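Local coordinates for protein cortical-lytic enzyme (Clostridium perfringens, PDB 5JIP) that probably acts as a family 25 muramidase (lysozyme), hydrolysing the peptidoglycan of the spore cortex during germination, at residues Q7-L12 against T200-T205; I177-R182 against I189-G194; W251-E256 against N260-F265. One frame throughout, in Å; residues are numbered along the deposited sequence.

Interaction 1. Residues Q7-L12 against T200-T205; sequences QDKNPL and TMWQFT
The indole of W202 meets D8 and K9 at the outer edge of its six-membered ring, where D8 OD1 and the backbone N of K9 lie near the ring plane. F204 CB sits over one face, 3.5 Å above the ring plane of W202 and toward its rim, while the ring of P190 packs on the opposite face. With these on the two faces, 7-12 meets the ring edge, and lightly. D8 OD1 comes within 3.9 Å of W202 CZ3, the carboxylate plane turned 63° from the ring, and a weak, bent bond from K9 N reaches the same oxygen. The other oxygen, OD2, forms a salt bridge with R188, so this short acid serves two neighbours. Besides its backbone N, K9 brings the start of its side chain, CG lying 4.2 Å from W202 CZ3. Two bends further out swing the ammonium group away to a cation-pi contact with W221, whose ring also stacks on F204. Tryptophan suits this buried place: its broad ring packs between F204 CB and P190 while, with CG anti to the backbone N (chi1 168°), NE1 bonds to the carbonyl of M179. N10 OD1 accepts from L12 N at 2.7 Å, an Asx turn before strand 15-19 that suits asparagine's short amide. Q7 is held by its backbone, to P190 and to the indole N-H of W199. In the modified alpha/beta barrel of the family, strand 201-208 runs parallel to 175-178 on one flank and antiparallel to 217-221 on the other; loop 7-12, leading into strand 15-19 of the same sheet, packs beside W202.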
loop_
_atom_site.group_PDB
_atom_site.type_symbol
_atom_site.label_atom_id
_atom_site.label_comp_id
_atom_site.label_asym_id
_atom_site.label_seq_id
_atom_site.Cartn_x
_atom_site.Cartn_y
_atom_site.Cartn_z
ATOM N N GLN A 7 0.490 9.246 21.884
ATOM C CA GLN A 7 1.108 9.705 20.653
ATOM C C GLN A 7 1.232 11.221 20.712
ATOM O O GLN A 7 0.229 11.936 20.650
ATOM C CB GLN A 7 0.286 9.267 19.435
ATOM C CG GLN A 7 0.780 9.793 18.108
ATOM C CD GLN A 7 -0.192 9.492 16.996
ATOM O OE1 GLN A 7 -1.048 8.621 17.118
ATOM N NE2 GLN A 7 -0.108 10.263 15.920
ATOM N N ASP A 8 2.458 11.700 20.823
ATOM C CA ASP A 8 2.725 13.130 20.788
ATOM C C ASP A 8 2.840 13.605 19.340
ATOM O O ASP A 8 2.969 12.803 18.403
ATOM C CB ASP A 8 4.014 13.425 21.552
ATOM C CG ASP A 8 4.121 14.874 21.987
ATOM O OD1 ASP A 8 3.321 15.707 21.527
ATOM O OD2 ASP A 8 4.998 15.172 22.816
ATOM N N LYS A 9 2.786 14.933 19.156
ATOM C CA LYS A 9 3.265 15.521 17.912
ATOM C C LYS A 9 4.789 15.484 17.911
ATOM O O LYS A 9 5.413 15.069 18.883
ATOM C CB LYS A 9 2.724 16.945 17.730
ATOM C CG LYS A 9 3.089 17.934 18.842
ATOM C CD LYS A 9 4.393 18.667 18.596
ATOM C CE LYS A 9 4.364 19.519 17.331
ATOM N NZ LYS A 9 5.617 20.281 17.115
ATOM N N ASN A 10 5.391 15.882 16.792
ATOM C CA ASN A 10 6.853 15.848 16.688
ATOM C C ASN A 10 7.335 16.994 15.798
ATOM O O ASN A 10 6.512 17.753 15.273
ATOM C CB ASN A 10 7.330 14.493 16.150
ATOM C CG ASN A 10 6.986 14.285 14.689
ATOM O OD1 ASN A 10 7.698 14.752 13.779
ATOM N ND2 ASN A 10 5.912 13.561 14.451
ATOM N N PRO A 11 8.644 17.165 15.603
ATOM C CA PRO A 11 9.111 18.334 14.836
ATOM C C PRO A 11 8.607 18.387 13.416
ATOM O O PRO A 11 8.545 19.476 12.828
ATOM C CB PRO A 11 10.640 18.175 14.882
ATOM C CG PRO A 11 10.883 17.537 16.181
ATOM C CD PRO A 11 9.760 16.516 16.310
ATOM N N LEU A 12 8.280 17.251 12.824
ATOM C CA LEU A 12 7.826 17.270 11.452
ATOM C C LEU A 12 6.328 17.493 11.340
ATOM O O LEU A 12 5.829 17.607 10.218
ATOM C CB LEU A 12 8.185 15.963 10.736
ATOM C CG LEU A 12 9.693 15.717 10.638
ATOM C CD1 LEU A 12 9.966 14.326 10.068
ATOM C CD2 LEU A 12 10.348 16.805 9.781
ATOM N N THR A 200 -4.542 10.878 13.187
ATOM C CA THR A 200 -4.091 11.558 11.994
ATOM C C THR A 200 -3.927 13.055 12.246
ATOM O O THR A 200 -2.955 13.660 11.769
ATOM C CB THR A 200 -5.096 11.281 10.871
ATOM O OG1 THR A 200 -5.082 9.874 10.596
ATOM C CG2 THR A 200 -4.792 12.064 9.638
ATOM N N MET A 201 -4.874 13.666 12.969
ATOM C CA MET A 201 -4.746 15.053 13.416
ATOM C C MET A 201 -5.180 15.147 14.868
ATOM O O MET A 201 -5.957 14.327 15.362
ATOM C CB MET A 201 -5.578 16.003 12.565
ATOM C CG MET A 201 -5.086 16.132 11.144
ATOM S SD MET A 201 -6.037 17.330 10.133
ATOM C CE MET A 201 -6.650 18.497 11.303
ATOM N N TRP A 202 -4.642 16.146 15.546
ATOM C CA TRP A 202 -4.919 16.415 16.954
ATOM C C TRP A 202 -5.254 17.895 17.096
ATOM O O TRP A 202 -4.401 18.752 16.835
ATOM C CB TRP A 202 -3.716 16.035 17.815
ATOM C CG TRP A 202 -3.739 16.505 19.244
ATOM C CD1 TRP A 202 -4.821 16.838 19.999
ATOM C CD2 TRP A 202 -2.587 16.711 20.082
ATOM N NE1 TRP A 202 -4.418 17.218 21.277
ATOM C CE2 TRP A 202 -3.047 17.163 21.333
ATOM C CE3 TRP A 202 -1.217 16.541 19.889
ATOM C CZ2 TRP A 202 -2.178 17.443 22.383
ATOM C CZ3 TRP A 202 -0.358 16.831 20.928
ATOM C CH2 TRP A 202 -0.836 17.265 22.155
ATOM N N GLN A 203 -6.508 18.186 17.449
ATOM C CA GLN A 203 -6.943 19.539 17.772
ATOM C C GLN A 203 -6.587 19.781 19.233
ATOM O O GLN A 203 -7.188 19.174 20.127
ATOM C CB GLN A 203 -8.440 19.698 17.557
ATOM C CG GLN A 203 -8.903 21.143 17.577
ATOM C CD GLN A 203 -10.389 21.210 17.423
ATOM O OE1 GLN A 203 -11.128 20.838 18.325
ATOM N NE2 GLN A 203 -10.843 21.681 16.263
ATOM N N PHE A 204 -5.555 20.590 19.467
ATOM C CA PHE A 204 -5.029 20.763 20.816
ATOM C C PHE A 204 -5.533 22.026 21.502
ATOM O O PHE A 204 -5.331 22.178 22.710
ATOM C CB PHE A 204 -3.486 20.737 20.801
ATOM C CG PHE A 204 -2.856 21.860 20.020
ATOM C CD1 PHE A 204 -2.597 21.708 18.659
ATOM C CD2 PHE A 204 -2.537 23.056 20.632
ATOM C CE1 PHE A 204 -2.036 22.730 17.925
ATOM C CE2 PHE A 204 -1.978 24.097 19.897
ATOM C CZ PHE A 204 -1.738 23.934 18.540
ATOM N N THR A 205 -6.212 22.923 20.787
ATOM C CA THR A 205 -6.811 24.067 21.447
ATOM C C THR A 205 -7.977 24.559 20.615
ATOM O O THR A 205 -8.019 24.352 19.401
ATOM C CB THR A 205 -5.798 25.198 21.643
ATOM O OG1 THR A 205 -6.415 26.259 22.361
ATOM C CG2 THR A 205 -5.319 25.714 20.316
#

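Interaction 2. Residues I177-R182 against I189-G194; sequences IAMYTR and IPPNVG
M179 and P190 mark the closest backbone approach, their CA atoms 6.5 Å apart. I177 and A178 finish a strand, and M179 carries on in an extended conformation. Facing them, P190 and P191 hold their chain stretched as well, without joining a sheet; prolines suit such a segment because their rings fix phi and offer apolar surface. The methionine does much of the work. Its side chain leaves the backbone trans to N (chi1 -176°) and turns at the last torsion (chi3 75°), bringing the methyl over the flat face of the I189-P190 peptide, M179 CE standing 3.4 Å from I189 C. Its sulfur lies 4.1 Å from P191 CD. Segment 177-182 runs off the end of strand 175-178 into the connection to strand 201-208, its parallel neighbour in the family 25 barrel, and 189-194 lies further along; this connection contains no helix, and its apolar side chains fold back against the first strand instead. Isoleucine suits position 177 because its two branches reach separate apolar partners: CG2 lies 4.2 Å from P190 CB, whereas the longer arm carries CD1 to within 4.1 Å of V193 CG2, the two side chains crossing at about a right angle. L152, from helix 152-157, packs against M179, P191 and V193 alike. Near M179 lies a buffer molecule, MES, probably from crystallisation, which accepts a hydrogen bond from the backbone N of Y180.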
loop_
_atom_site.group_PDB
_atom_site.type_symbol
_atom_site.label_atom_id
_atom_site.label_comp_id
_atom_site.label_asym_id
_atom_site.label_seq_id
_atom_site.Cartn_x
_atom_site.Cartn_y
_atom_site.Cartn_z
ATOM N N ILE A 177 -8.593 13.864 16.421
ATOM C CA ILE A 177 -9.012 13.820 17.814
ATOM C C ILE A 177 -8.804 15.186 18.436
ATOM O O ILE A 177 -7.770 15.837 18.239
ATOM C CB ILE A 177 -8.277 12.735 18.622
ATOM C CG1 ILE A 177 -8.948 12.597 19.993
ATOM C CG2 ILE A 177 -6.786 13.045 18.723
ATOM C CD1 ILE A 177 -8.487 11.394 20.790
ATOM N N ALA A 178 -9.800 15.621 19.193
ATOM C CA ALA A 178 -9.700 16.846 19.973
ATOM C C ALA A 178 -9.389 16.485 21.420
ATOM O O ALA A 178 -10.112 15.697 22.031
ATOM C CB ALA A 178 -11.000 17.632 19.893
ATOM N N MET A 179 -8.309 17.055 21.953
ATOM C CA MET A 179 -7.993 16.987 23.371
ATOM C C MET A 179 -7.223 18.252 23.700
ATOM O O MET A 179 -6.071 18.401 23.277
ATOM C CB MET A 179 -7.163 15.766 23.726
ATOM C CG MET A 179 -6.956 15.701 25.251
ATOM S SD MET A 179 -5.590 14.681 25.613
ATOM C CE MET A 179 -4.233 15.768 25.157
ATOM N N TYR A 180 -7.847 19.130 24.477
ATOM C CA TYR A 180 -7.324 20.468 24.737
ATOM C C TYR A 180 -6.416 20.464 25.963
ATOM O O TYR A 180 -6.843 20.090 27.061
ATOM C CB TYR A 180 -8.494 21.443 24.921
ATOM C CG TYR A 180 -9.410 21.546 23.720
ATOM C CD1 TYR A 180 -9.006 21.111 22.461
ATOM C CD2 TYR A 180 -10.668 22.094 23.844
ATOM C CE1 TYR A 180 -9.858 21.223 21.364
ATOM C CE2 TYR A 180 -11.499 22.213 22.801
ATOM C CZ TYR A 180 -11.111 21.780 21.550
ATOM O OH TYR A 180 -12.011 21.914 20.522
ATOM N N THR A 181 -5.167 20.896 25.775
ATOM C CA THR A 181 -4.230 20.969 26.890
ATOM C C THR A 181 -4.603 22.061 27.905
ATOM O O THR A 181 -4.124 22.018 29.044
ATOM C CB THR A 181 -2.816 21.178 26.344
ATOM O OG1 THR A 181 -2.781 22.324 25.496
ATOM C CG2 THR A 181 -2.377 19.969 25.545
ATOM N N ARG A 182 -5.464 23.009 27.536
ATOM C CA ARG A 182 -5.926 24.035 28.475
ATOM C C ARG A 182 -6.813 23.475 29.584
ATOM O O ARG A 182 -7.057 24.174 30.579
ATOM C CB ARG A 182 -6.687 25.156 27.730
ATOM C CG ARG A 182 -8.087 24.795 27.225
ATOM C CD ARG A 182 -8.903 26.015 26.799
ATOM N NE ARG A 182 -10.158 25.651 26.132
ATOM C CZ ARG A 182 -11.288 25.312 26.745
ATOM N NH1 ARG A 182 -11.354 25.272 28.072
ATOM N NH2 ARG A 182 -12.356 24.985 26.025
ATOM N N ILE A 189 -0.761 14.533 26.278
ATOM C CA ILE A 189 -0.878 14.193 24.858
ATOM C C ILE A 189 -2.018 13.196 24.693
ATOM O O ILE A 189 -2.465 12.572 25.672
ATOM C CB ILE A 189 0.437 13.606 24.293
ATOM C CG1 ILE A 189 0.929 12.433 25.156
ATOM C CG2 ILE A 189 1.513 14.680 24.187
ATOM C CD1 ILE A 189 2.102 11.672 24.518
ATOM N N PRO A 190 -2.519 13.018 23.469
ATOM C CA PRO A 190 -3.656 12.128 23.269
ATOM C C PRO A 190 -3.305 10.690 23.627
ATOM O O PRO A 190 -2.320 10.125 23.118
ATOM C CB PRO A 190 -3.969 12.277 21.767
ATOM C CG PRO A 190 -3.460 13.668 21.412
ATOM C CD PRO A 190 -2.191 13.782 22.245
ATOM N N PRO A 191 -4.077 10.061 24.497
ATOM C CA PRO A 191 -3.900 8.625 24.712
ATOM C C PRO A 191 -4.449 7.833 23.545
ATOM O O PRO A 191 -5.293 8.297 22.783
ATOM C CB PRO A 191 -4.708 8.355 25.982
ATOM C CG PRO A 191 -5.807 9.306 25.909
ATOM C CD PRO A 191 -5.219 10.566 25.281
ATOM N N ASN A 192 -4.008 6.588 23.451
ATOM C CA ASN A 192 -4.549 5.682 22.444
ATOM C C ASN A 192 -5.916 5.194 22.916
ATOM O O ASN A 192 -6.049 4.676 24.026
ATOM C CB ASN A 192 -3.572 4.534 22.176
ATOM C CG ASN A 192 -2.295 4.996 21.418
ATOM O OD1 ASN A 192 -2.265 6.033 20.729
ATOM N ND2 ASN A 192 -1.254 4.198 21.520
ATOM N N VAL A 193 -6.943 5.385 22.086
ATOM C CA VAL A 193 -8.331 5.130 22.458
ATOM C C VAL A 193 -9.102 4.656 21.234
ATOM O O VAL A 193 -8.661 4.816 20.093
ATOM C CB VAL A 193 -9.028 6.379 23.059
ATOM C CG1 VAL A 193 -8.379 6.784 24.371
ATOM C CG2 VAL A 193 -9.010 7.525 22.095
ATOM N N GLY A 194 -10.287 4.097 21.485
ATOM C CA GLY A 194 -11.208 3.711 20.433
ATOM C C GLY A 194 -10.688 2.671 19.473
ATOM O O GLY A 194 -11.234 2.531 18.381
#

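Interaction 3. Residues W251-E256 against N260-F265; sequences WTANKE and NGYNVF
W251 and Y262 form an aromatic pair in the C-terminal beta sandwich, where the chain crosses from the three-stranded sheet to the four-stranded one. With its CG between backbone N and carbonyl carbon (chi1 55°), the indole is turned edge-on to the tyrosine face: W251 NE1 stands 3.3 Å above the ring plane of Y262, over its centre. The indole five-membered ring and the phenol ring have centroids 4.4 Å apart and planes at 56°, an edge-to-face pair. NE1 also makes a weak hydrogen bond to the carbonyl of A278. Further along the indole, W251 CH2 touches V264 CG2 at 4.0 Å, V264 lying on the same side of the strand as Y262. The arrangement of strands, 239-243, 246-250 and 280-284 facing 269-275, 259-266, 296-304 and 314-318, is that of a fibronectin type III-like fold. Tyrosine suits its position because its hydroxyl reaches the loop: N254 N donates to Y262 OH at 2.9 Å, nearly straight (157°). N254 OD1 lies in the phenol plane, 3.8 Å from Y262 CE2. N254 ND2 bonds to E256 OE1 at 2.9 Å on the syn side of the carboxylate and also to the carbonyl of S233, which fixes the amide's rotation. D258 and D304 bind magnesium about 9 Å from the N254 side chain. At the start of the strand, N260 and G261 face F303 in a classic beta bulge, where a side chain on G261 would jam against the carbonyl O of N260; N260 ND2 is hydrogen-bonded to OD1 of N260 of the second subunit.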
loop_
_atom_site.group_PDB
_atom_site.type_symbol
_atom_site.label_atom_id
_atom_site.label_comp_id
_atom_site.label_asym_id
_atom_site.label_seq_id
_atom_site.Cartn_x
_atom_site.Cartn_y
_atom_site.Cartn_z
ATOM N N TRP A 251 6.342 5.307 -16.538
ATOM C CA TRP A 251 5.933 6.610 -16.027
ATOM C C TRP A 251 6.988 7.138 -15.069
ATOM O O TRP A 251 7.879 6.415 -14.614
ATOM C CB TRP A 251 4.548 6.519 -15.349
ATOM C CG TRP A 251 4.448 5.488 -14.244
ATOM C CD1 TRP A 251 4.694 5.686 -12.925
ATOM C CD2 TRP A 251 4.063 4.108 -14.379
ATOM N NE1 TRP A 251 4.491 4.506 -12.214
ATOM C CE2 TRP A 251 4.113 3.528 -13.085
ATOM C CE3 TRP A 251 3.702 3.311 -15.460
ATOM C CZ2 TRP A 251 3.801 2.185 -12.848
ATOM C CZ3 TRP A 251 3.388 1.976 -15.227
ATOM C CH2 TRP A 251 3.445 1.426 -13.928
ATOM N N THR A 252 6.882 8.434 -14.771
ATOM C CA THR A 252 7.683 9.043 -13.727
ATOM C C THR A 252 7.132 8.654 -12.374
ATOM O O THR A 252 5.917 8.647 -12.167
ATOM C CB THR A 252 7.670 10.567 -13.862
ATOM O OG1 THR A 252 8.177 10.924 -15.147
ATOM C CG2 THR A 252 8.501 11.223 -12.747
ATOM N N ALA A 253 8.030 8.366 -11.437
ATOM C CA ALA A 253 7.584 7.997 -10.099
ATOM C C ALA A 253 6.860 9.164 -9.450
ATOM O O ALA A 253 7.333 10.313 -9.486
ATOM C CB ALA A 253 8.753 7.565 -9.229
ATOM N N ASN A 254 5.692 8.879 -8.872
ATOM C CA ASN A 254 5.058 9.852 -7.991
ATOM C C ASN A 254 5.950 10.088 -6.784
ATOM O O ASN A 254 6.758 9.246 -6.416
ATOM C CB ASN A 254 3.683 9.380 -7.522
ATOM C CG ASN A 254 2.559 9.857 -8.400
ATOM O OD1 ASN A 254 2.544 9.652 -9.620
ATOM N ND2 ASN A 254 1.570 10.500 -7.766
ATOM N N LYS A 255 5.798 11.256 -6.158
ATOM C CA LYS A 255 6.732 11.679 -5.121
ATOM C C LYS A 255 6.129 11.725 -3.722
ATOM O O LYS A 255 6.849 12.059 -2.775
ATOM C CB LYS A 255 7.314 13.064 -5.453
ATOM C CG LYS A 255 7.781 13.267 -6.867
ATOM C CD LYS A 255 8.988 12.447 -7.246
ATOM C CE LYS A 255 9.266 12.656 -8.740
ATOM N NZ LYS A 255 9.868 11.467 -9.413
ATOM N N GLU A 256 4.854 11.381 -3.550
ATOM C CA GLU A 256 4.225 11.555 -2.243
ATOM C C GLU A 256 4.857 10.668 -1.189
ATOM O O GLU A 256 5.183 9.494 -1.433
ATOM C CB GLU A 256 2.729 11.270 -2.319
ATOM C CG GLU A 256 1.939 12.310 -3.047
ATOM C CD GLU A 256 1.890 12.081 -4.545
ATOM O OE1 GLU A 256 2.314 11.003 -5.025
ATOM O OE2 GLU A 256 1.399 12.977 -5.242
ATOM N N ASN A 260 1.602 4.582 -2.159
ATOM C CA ASN A 260 1.523 3.166 -1.925
ATOM C C ASN A 260 1.433 2.314 -3.177
ATOM O O ASN A 260 1.669 1.112 -3.073
ATOM C CB ASN A 260 0.337 2.847 -1.021
ATOM C CG ASN A 260 0.687 1.802 -0.007
ATOM O OD1 ASN A 260 1.862 1.474 0.155
ATOM N ND2 ASN A 260 -0.323 1.255 0.675
ATOM N N GLY A 261 1.134 2.879 -4.343
ATOM C CA GLY A 261 1.158 2.100 -5.565
ATOM C C GLY A 261 0.360 2.764 -6.670
ATOM O O GLY A 261 -0.049 3.914 -6.565
ATOM N N TYR A 262 0.127 1.984 -7.714
ATOM C CA TYR A 262 -0.544 2.414 -8.928
ATOM C C TYR A 262 -1.419 1.287 -9.435
ATOM O O TYR A 262 -1.079 0.106 -9.298
ATOM C CB TYR A 262 0.440 2.785 -10.051
ATOM C CG TYR A 262 1.575 3.678 -9.664
ATOM C CD1 TYR A 262 2.726 3.156 -9.089
ATOM C CD2 TYR A 262 1.528 5.045 -9.931
ATOM C CE1 TYR A 262 3.770 3.974 -8.729
ATOM C CE2 TYR A 262 2.557 5.863 -9.594
ATOM C CZ TYR A 262 3.691 5.340 -9.019
ATOM O OH TYR A 262 4.710 6.193 -8.698
ATOM N N ASN A 263 -2.530 1.668 -10.044
ATOM C CA ASN A 263 -3.336 0.788 -10.877
ATOM C C ASN A 263 -3.258 1.274 -12.320
ATOM O O ASN A 263 -3.394 2.472 -12.592
ATOM C CB ASN A 263 -4.801 0.771 -10.441
ATOM C CG ASN A 263 -5.000 0.125 -9.084
ATOM O OD1 ASN A 263 -4.340 -0.866 -8.738
ATOM N ND2 ASN A 263 -5.872 0.719 -8.277
ATOM N N VAL A 264 -3.094 0.323 -13.237
ATOM C CA VAL A 264 -2.997 0.585 -14.674
ATOM C C VAL A 264 -4.159 -0.089 -15.382
ATOM O O VAL A 264 -4.576 -1.199 -15.014
ATOM C CB VAL A 264 -1.653 0.090 -15.241
ATOM C CG1 VAL A 264 -1.600 0.266 -16.755
ATOM C CG2 VAL A 264 -0.510 0.844 -14.560
ATOM N N PHE A 265 -4.662 0.579 -16.416
ATOM C CA PHE A 265 -5.850 0.132 -17.134
ATOM C C PHE A 265 -5.625 0.186 -18.638
ATOM O O PHE A 265 -4.953 1.096 -19.141
ATOM C CB PHE A 265 -7.037 0.998 -16.787
ATOM C CG PHE A 265 -7.366 1.023 -15.308
ATOM C CD1 PHE A 265 -6.724 1.913 -14.449
ATOM C CD2 PHE A 265 -8.320 0.155 -14.787
ATOM C CE1 PHE A 265 -7.034 1.933 -13.085
ATOM C CE2 PHE A 265 -8.628 0.152 -13.420
ATOM C CZ PHE A 265 -7.996 1.047 -12.573
#

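Interactions 1 and 2 are close neighbours in the barrel, their centres about 9 Å apart, and share its sheet through the adjacent parallel strands 175-178 and 201-208. Interaction 1 joins the N-terminal segment to a barrel strand some 190 residues later, and interaction 2 is nested within that span. Interaction 3 follows both along the chain and belongs to a separate beta sandwich, its centre about 29 Å from that of interaction 1 and 35 Å from that of interaction 2. The first two thus describe the muramidase barrel, the third the C-terminal domain, with the magnesium site near it.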